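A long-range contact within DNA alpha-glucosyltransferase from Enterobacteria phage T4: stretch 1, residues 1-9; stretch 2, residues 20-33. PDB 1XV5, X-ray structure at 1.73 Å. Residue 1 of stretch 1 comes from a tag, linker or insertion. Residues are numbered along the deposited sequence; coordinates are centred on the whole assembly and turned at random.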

ATOM      1  N   SER A   1      22.787  17.591   1.815  1.00 36.14           N
ATOM      2  CA  SER A   1      22.247  16.497   2.671  1.00 36.20           C
ATOM      3  C   SER A   1      21.493  17.080   3.859  1.00 35.49           C
ATOM      4  O   SER A   1      21.925  18.066   4.459  1.00 35.62           O
ATOM      5  CB  SER A   1      23.387  15.609   3.171  1.00 37.78           C
ATOM      6  OG  SER A   1      22.907  14.608   4.051  1.00 40.08           O
ATOM      7  N   MET A   2      20.365  16.468   4.202  1.00 33.67           N
ATOM      8  CA  MET A   2      19.556  16.943   5.316  1.00 32.64           C
ATOM      9  C   MET A   2      19.186  15.831   6.282  1.00 30.87           C
ATOM     10  O   MET A   2      19.367  14.649   5.992  1.00 30.96           O
ATOM     11  CB  MET A   2      18.267  17.587   4.803  1.00 34.70           C
ATOM     12  CG  MET A   2      18.468  18.806   3.928  1.00 36.25           C
ATOM     13  SD  MET A   2      16.888  19.414   3.327  1.00 41.69           S
ATOM     14  CE  MET A   2      16.674  18.394   1.866  1.00 38.35           C
ATOM     15  N   ARG A   3      18.665  16.229   7.436  1.00 29.35           N
ATOM     16  CA  ARG A   3      18.234  15.287   8.457  1.00 28.07           C
ATOM     17  C   ARG A   3      16.730  15.132   8.298  1.00 25.95           C
ATOM     18  O   ARG A   3      15.990  16.115   8.329  1.00 24.79           O
ATOM     19  CB  ARG A   3      18.559  15.826   9.851  1.00 30.63           C
ATOM     20  CG  ARG A   3      20.043  16.066  10.098  1.00 35.79           C
ATOM     21  CD  ARG A   3      20.257  16.769  11.431  1.00 39.24           C
ATOM     22  NE  ARG A   3      19.542  18.043  11.476  1.00 43.09           N
ATOM     23  CZ  ARG A   3      19.477  18.829  12.545  1.00 44.40           C
ATOM     24  NH1 ARG A   3      18.802  19.970  12.487  1.00 46.07           N
ATOM     25  NH2 ARG A   3      20.084  18.478  13.670  1.00 46.41           N
ATOM     26  N   ILE A   4      16.281  13.894   8.119  1.00 24.26           N
ATOM     27  CA  ILE A   4      14.864  13.615   7.939  1.00 22.89           C
ATOM     28  C   ILE A   4      14.313  12.756   9.073  1.00 21.98           C
ATOM     29  O   ILE A   4      14.964  11.811   9.516  1.00 22.80           O
ATOM     30  CB  ILE A   4      14.613  12.850   6.612  1.00 22.61           C
ATOM     31  CG1 ILE A   4      15.321  13.553   5.450  1.00 22.50           C
ATOM     32  CG2 ILE A   4      13.117  12.758   6.341  1.00 20.47           C
ATOM     33  CD1 ILE A   4      14.817  14.951   5.174  1.00 21.65           C
ATOM     34  N   CYS A   5      13.123  13.099   9.553  1.00 20.90           N
ATOM     35  CA  CYS A   5      12.477  12.309  10.593  1.00 21.61           C
ATOM     36  C   CYS A   5      11.140  11.839  10.046  1.00 21.41           C
ATOM     37  O   CYS A   5      10.264  12.651   9.752  1.00 21.61           O
ATOM     38  CB  CYS A   5      12.232  13.119  11.868  1.00 22.37           C
ATOM     39  SG  CYS A   5      11.334  12.160  13.141  1.00 23.77           S
ATOM     40  N   ILE A   6      10.999  10.527   9.892  1.00 20.47           N
ATOM     41  CA  ILE A   6       9.765   9.938   9.392  1.00 18.32           C
ATOM     42  C   ILE A   6       8.984   9.484  10.617  1.00 18.07           C
ATOM     43  O   ILE A   6       9.431   8.621  11.373  1.00 18.17           O
ATOM     44  CB  ILE A   6      10.070   8.755   8.460  1.00 18.00           C
ATOM     45  CG1 ILE A   6      10.965   9.239   7.315  1.00 18.62           C
ATOM     46  CG2 ILE A   6       8.771   8.167   7.917  1.00 18.63           C
ATOM     47  CD1 ILE A   6      11.455   8.139   6.394  1.00 16.70           C
ATOM     48  N   PHE A   7       7.808  10.076  10.793  1.00 18.25           N
ATOM     49  CA  PHE A   7       6.965   9.834  11.957  1.00 19.35           C
ATOM     50  C   PHE A   7       5.610   9.184  11.662  1.00 19.35           C
ATOM     51  O   PHE A   7       4.809   9.718  10.893  1.00 19.38           O
ATOM     52  CB  PHE A   7       6.754  11.190  12.647  1.00 20.21           C
ATOM     53  CG  PHE A   7       6.067  11.126  13.985  1.00 21.92           C
ATOM     54  CD1 PHE A   7       5.416  12.255  14.480  1.00 21.76           C
ATOM     55  CD2 PHE A   7       6.111   9.981  14.772  1.00 23.44           C
ATOM     56  CE1 PHE A   7       4.819  12.249  15.740  1.00 22.38           C
ATOM     57  CE2 PHE A   7       5.516   9.965  16.036  1.00 23.59           C
ATOM     58  CZ  PHE A   7       4.870  11.103  16.519  1.00 23.74           C
ATOM     59  N   MET A   8       5.367   8.027  12.274  1.00 20.66           N
ATOM     60  CA  MET A   8       4.091   7.324  12.139  1.00 20.07           C
ATOM     61  C   MET A   8       3.394   7.424  13.496  1.00 20.25           C
ATOM     62  O   MET A   8       3.531   6.537  14.343  1.00 20.07           O
ATOM     63  CB  MET A   8       4.303   5.852  11.770  1.00 21.26           C
ATOM     64  CG  MET A   8       4.564   5.611  10.290  1.00 22.12           C
ATOM     65  SD  MET A   8       4.799   3.856   9.897  1.00 24.42           S
ATOM     66  CE  MET A   8       6.494   3.659  10.376  1.00 21.52           C
ATOM     67  N   ALA A   9       2.654   8.512  13.697  1.00 20.77           N
ATOM     68  CA  ALA A   9       1.955   8.756  14.958  1.00 21.41           C
ATOM     69  C   ALA A   9       0.797   7.806  15.242  1.00 22.94           C
ATOM     70  O   ALA A   9       0.263   7.793  16.350  1.00 23.63           O
ATOM     71  CB  ALA A   9       1.468  10.200  15.010  1.00 21.62           C
ATOM     72  N   PHE A  20       5.540   2.225   2.956  1.00 13.19           N
ATOM     73  CA  PHE A  20       5.927   3.509   2.389  1.00 13.97           C
ATOM     74  C   PHE A  20       7.022   4.146   3.239  1.00 14.85           C
ATOM     75  O   PHE A  20       8.034   4.607   2.721  1.00 14.70           O
ATOM     76  CB  PHE A  20       4.723   4.452   2.336  1.00 13.31           C
ATOM     77  CG  PHE A  20       5.064   5.842   1.880  1.00 14.60           C
ATOM     78  CD1 PHE A  20       5.184   6.139   0.528  1.00 13.62           C
ATOM     79  CD2 PHE A  20       5.279   6.857   2.811  1.00 14.78           C
ATOM     80  CE1 PHE A  20       5.510   7.422   0.104  1.00 15.30           C
ATOM     81  CE2 PHE A  20       5.609   8.152   2.398  1.00 16.77           C
ATOM     82  CZ  PHE A  20       5.724   8.435   1.046  1.00 17.52           C
ATOM     83  N   SER A  21       6.810   4.165   4.552  1.00 15.41           N
ATOM     84  CA  SER A  21       7.782   4.765   5.457  1.00 15.84           C
ATOM     85  C   SER A  21       9.162   4.121   5.351  1.00 15.44           C
ATOM     86  O   SER A  21      10.178   4.812   5.418  1.00 15.93           O
ATOM     87  CB  SER A  21       7.271   4.686   6.898  1.00 14.15           C
ATOM     88  OG  SER A  21       6.096   5.469   7.049  1.00 16.03           O
ATOM     89  N   LEU A  22       9.200   2.803   5.179  1.00 15.71           N
ATOM     90  CA  LEU A  22      10.471   2.099   5.068  1.00 16.25           C
ATOM     91  C   LEU A  22      11.140   2.370   3.724  1.00 17.02           C
ATOM     92  O   LEU A  22      12.357   2.551   3.653  1.00 16.52           O
ATOM     93  CB  LEU A  22      10.259   0.596   5.270  1.00 16.65           C
ATOM     94  CG  LEU A  22       9.704   0.204   6.647  1.00 20.19           C
ATOM     95  CD1 LEU A  22       9.523  -1.306   6.729  1.00 19.78           C
ATOM     96  CD2 LEU A  22      10.655   0.680   7.737  1.00 20.78           C
ATOM     97  N   GLU A  23      10.345   2.404   2.658  1.00 15.12           N
ATOM     98  CA  GLU A  23      10.876   2.676   1.326  1.00 14.77           C
ATOM     99  C   GLU A  23      11.353   4.124   1.268  1.00 15.50           C
ATOM    100  O   GLU A  23      12.341   4.438   0.603  1.00 15.79           O
ATOM    101  CB  GLU A  23       9.796   2.433   0.265  1.00 16.32           C
ATOM    102  CG  GLU A  23       9.425   0.970   0.108  1.00 15.38           C
ATOM    103  CD  GLU A  23      10.503   0.166  -0.598  1.00 16.42           C
ATOM    104  OE1 GLU A  23      10.502  -1.075  -0.467  1.00 15.75           O
ATOM    105  OE2 GLU A  23      11.346   0.768  -1.297  1.00 16.73           O
ATOM    106  N   GLN A  24      10.638   5.000   1.970  1.00 15.12           N
ATOM    107  CA  GLN A  24      10.979   6.416   2.031  1.00 16.25           C
ATOM    108  C   GLN A  24      12.329   6.560   2.728  1.00 16.64           C
ATOM    109  O   GLN A  24      13.206   7.286   2.265  1.00 14.68           O
ATOM    110  CB  GLN A  24       9.900   7.173   2.807  1.00 15.84           C
ATOM    111  CG  GLN A  24      10.010   8.690   2.769  1.00 13.68           C
ATOM    112  CD  GLN A  24       8.738   9.354   3.264  1.00 14.26           C
ATOM    113  OE1 GLN A  24       8.240  10.304   2.659  1.00 16.40           O
ATOM    114  NE2 GLN A  24       8.206   8.852   4.368  1.00 12.20           N
ATOM    115  N   ARG A  25      12.488   5.862   3.848  1.00 15.34           N
ATOM    116  CA  ARG A  25      13.743   5.908   4.585  1.00 16.59           C
ATOM    117  C   ARG A  25      14.872   5.436   3.674  1.00 16.74           C
ATOM    118  O   ARG A  25      15.912   6.086   3.576  1.00 18.09           O
ATOM    119  CB  ARG A  25      13.662   5.012   5.827  1.00 17.13           C
ATOM    120  CG  ARG A  25      15.001   4.732   6.495  1.00 16.41           C
ATOM    121  CD  ARG A  25      14.811   3.965   7.800  1.00 19.41           C
ATOM    122  NE  ARG A  25      16.081   3.604   8.427  1.00 18.63           N
ATOM    123  CZ  ARG A  25      16.848   2.592   8.035  1.00 20.66           C
ATOM    124  NH1 ARG A  25      17.990   2.341   8.663  1.00 20.62           N
ATOM    125  NH2 ARG A  25      16.469   1.817   7.026  1.00 18.92           N
ATOM    126  N   ASP A  26      14.660   4.314   2.993  1.00 17.05           N
ATOM    127  CA  ASP A  26      15.681   3.769   2.101  1.00 17.81           C
ATOM    128  C   ASP A  26      16.105   4.755   1.018  1.00 17.58           C
ATOM    129  O   ASP A  26      17.292   4.886   0.721  1.00 19.03           O
ATOM    130  CB  ASP A  26      15.194   2.479   1.427  1.00 17.56           C
ATOM    131  CG  ASP A  26      15.123   1.301   2.381  1.00 21.32           C
ATOM    132  OD1 ASP A  26      15.778   1.338   3.444  1.00 20.97           O
ATOM    133  OD2 ASP A  26      14.421   0.323   2.054  1.00 21.41           O
ATOM    134  N   TRP A  27      15.138   5.442   0.419  1.00 15.57           N
ATOM    135  CA  TRP A  27      15.459   6.395  -0.636  1.00 15.65           C
ATOM    136  C   TRP A  27      16.302   7.549  -0.096  1.00 16.98           C
ATOM    137  O   TRP A  27      17.312   7.911  -0.691  1.00 18.02           O
ATOM    138  CB  TRP A  27      14.182   6.948  -1.279  1.00 15.45           C
ATOM    139  CG  TRP A  27      14.471   7.874  -2.431  1.00 15.90           C
ATOM    140  CD1 TRP A  27      14.692   7.523  -3.735  1.00 17.22           C
ATOM    141  CD2 TRP A  27      14.640   9.294  -2.364  1.00 17.05           C
ATOM    142  NE1 TRP A  27      14.992   8.641  -4.482  1.00 15.71           N
ATOM    143  CE2 TRP A  27      14.964   9.740  -3.665  1.00 16.36           C
ATOM    144  CE3 TRP A  27      14.550  10.235  -1.329  1.00 17.30           C
ATOM    145  CZ2 TRP A  27      15.200  11.087  -3.958  1.00 17.59           C
ATOM    146  CZ3 TRP A  27      14.785  11.576  -1.622  1.00 17.21           C
ATOM    147  CH2 TRP A  27      15.105  11.987  -2.927  1.00 18.92           C
ATOM    148  N   PHE A  28      15.893   8.122   1.034  1.00 17.58           N
ATOM    149  CA  PHE A  28      16.645   9.231   1.611  1.00 18.09           C
ATOM    150  C   PHE A  28      18.072   8.842   1.972  1.00 18.75           C
ATOM    151  O   PHE A  28      19.009   9.597   1.707  1.00 19.55           O
ATOM    152  CB  PHE A  28      15.929   9.801   2.840  1.00 17.24           C
ATOM    153  CG  PHE A  28      14.846  10.784   2.504  1.00 17.36           C
ATOM    154  CD1 PHE A  28      13.511  10.394   2.497  1.00 18.74           C
ATOM    155  CD2 PHE A  28      15.163  12.093   2.161  1.00 18.26           C
ATOM    156  CE1 PHE A  28      12.507  11.297   2.152  1.00 19.40           C
ATOM    157  CE2 PHE A  28      14.169  13.004   1.815  1.00 18.06           C
ATOM    158  CZ  PHE A  28      12.839  12.607   1.810  1.00 19.64           C
ATOM    159  N   ILE A  29      18.240   7.669   2.578  1.00 18.68           N
ATOM    160  CA  ILE A  29      19.570   7.196   2.956  1.00 21.19           C
ATOM    161  C   ILE A  29      20.390   6.937   1.697  1.00 21.87           C
ATOM    162  O   ILE A  29      21.566   7.284   1.624  1.00 22.48           O
ATOM    163  CB  ILE A  29      19.502   5.885   3.774  1.00 22.33           C
ATOM    164  CG1 ILE A  29      18.851   6.149   5.133  1.00 23.28           C
ATOM    165  CG2 ILE A  29      20.904   5.308   3.965  1.00 22.72           C
ATOM    166  CD1 ILE A  29      18.741   4.911   6.012  1.00 23.22           C
ATOM    167  N   LYS A  30      19.753   6.325   0.707  1.00 21.89           N
ATOM    168  CA  LYS A  30      20.407   6.008  -0.553  1.00 23.78           C
ATOM    169  C   LYS A  30      20.900   7.285  -1.225  1.00 24.35           C
ATOM    170  O   LYS A  30      21.927   7.285  -1.908  1.00 25.40           O
ATOM    171  CB  LYS A  30      19.420   5.281  -1.471  1.00 24.56           C
ATOM    172  CG  LYS A  30      20.009   4.746  -2.764  1.00 27.80           C
ATOM    173  CD  LYS A  30      18.975   3.906  -3.506  1.00 29.05           C
ATOM    174  CE  LYS A  30      19.541   3.311  -4.783  1.00 32.28           C
ATOM    175  NZ  LYS A  30      19.989   4.370  -5.727  1.00 36.29           N
ATOM    176  N   ASN A  31      20.169   8.375  -1.020  1.00 24.20           N
ATOM    177  CA  ASN A  31      20.531   9.649  -1.619  1.00 24.94           C
ATOM    178  C   ASN A  31      21.338  10.574  -0.711  1.00 24.83           C
ATOM    179  O   ASN A  31      21.345  11.792  -0.899  1.00 24.82           O
ATOM    180  CB  ASN A  31      19.278  10.355  -2.138  1.00 26.12           C
ATOM    181  CG  ASN A  31      18.683   9.659  -3.352  1.00 27.91           C
ATOM    182  OD1 ASN A  31      18.074   8.593  -3.241  1.00 27.36           O
ATOM    183  ND2 ASN A  31      18.877  10.251  -4.523  1.00 29.95           N
ATOM    184  N   GLY A  32      22.008   9.986   0.277  1.00 24.71           N
ATOM    185  CA  GLY A  32      22.868  10.751   1.167  1.00 26.26           C
ATOM    186  C   GLY A  32      22.297  11.527   2.337  1.00 26.77           C
ATOM    187  O   GLY A  32      23.002  12.346   2.928  1.00 25.51           O
ATOM    188  N   HIS A  33      21.041  11.283   2.692  1.00 24.42           N
ATOM    189  CA  HIS A  33      20.435  11.995   3.810  1.00 24.78           C
ATOM    190  C   HIS A  33      20.418  11.134   5.066  1.00 24.04           C
ATOM    191  O   HIS A  33      20.545   9.913   4.992  1.00 24.82           O
ATOM    192  CB  HIS A  33      19.009  12.415   3.451  1.00 23.14           C
ATOM    193  CG  HIS A  33      18.932  13.292   2.243  1.00 24.69           C
ATOM    194  ND1 HIS A  33      19.238  14.635   2.276  1.00 24.90           N
ATOM    195  CD2 HIS A  33      18.626  13.006   0.955  1.00 24.32           C
ATOM    196  CE1 HIS A  33      19.123  15.139   1.060  1.00 26.85           C
ATOM    197  NE2 HIS A  33      18.753  14.172   0.241  1.00 26.75           N
TER

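The strand of residues 3-8 lies against the helix of residues 20-30 in an almost exactly antiparallel arrangement: the angle between their N-to-C directions is 176°, and the axes approach to 9.5 Å. That spacing leaves room for one layer of side chains between the two backbones. Strand alternation decides which residues fill it. I4, I6 and M8 direct their CA-to-CB bonds toward the helix, whereas R3 and F7 point away. In all, 508 Å² is buried between the stretches, and three residues, I6, H33 and S21, cover the most.

I6 contributes 89 Å² and sits where the backbones are in register with S21, the two CA atoms 6.8 Å apart. With chi1 of -57° (m) and chi2 of 174° (t), I6 places CD1 against the helix backbone, 3.7 Å from S21 O and 3.6 Å from R25 N. These two polar atoms are already paired in the helical hydrogen bond R25 N to S21 O (3.0 Å), so the methyl packs against backbone whose polarity is satisfied. I6 CG2 lies 3.9 Å from S21 OG.

S21, with 60 Å² covered, points its CA-to-CB bond toward the strand and meets both I6 and M8. S21 OG lies 3.5 Å from M8 SD, a van der Waals approach; the hydroxyl finds its hydrogen bond elsewhere in the structure.

Two residues before I6, on the same side of the strand, I4 meets F28. I4 CG1 is 3.6 Å from F28 CD2 and 4.1 Å from the F28 ring centroid, 29° off the ring normal, which places it over a face of the ring in a CH-pi contact.

H33, covered over 80 Å², anchors the other end, beyond the helix. N31 is the first residue to leave helical phi/psi, and G32 follows at phi 81°, psi 13°, where a CB would be jammed against the preceding carbonyl; the conformation itself calls for glycine. The chain is held close to the helix end by H33 N to F28 O (2.8 Å). From there the imidazole accepts a hydrogen bond from M2, just before the strand, M2 N to H33 ND1, at 2.9 Å with an N-H...acceptor angle of 159°. M2 N lies at the ring edge, near its plane, as expected for donation into the nitrogen lone pair. H33 NE2 is bonded elsewhere in the structure, so both ring nitrogens are engaged.

S1, a tag residue, adds a short hydrogen bond from S1 OG to G32 O at 2.5 Å.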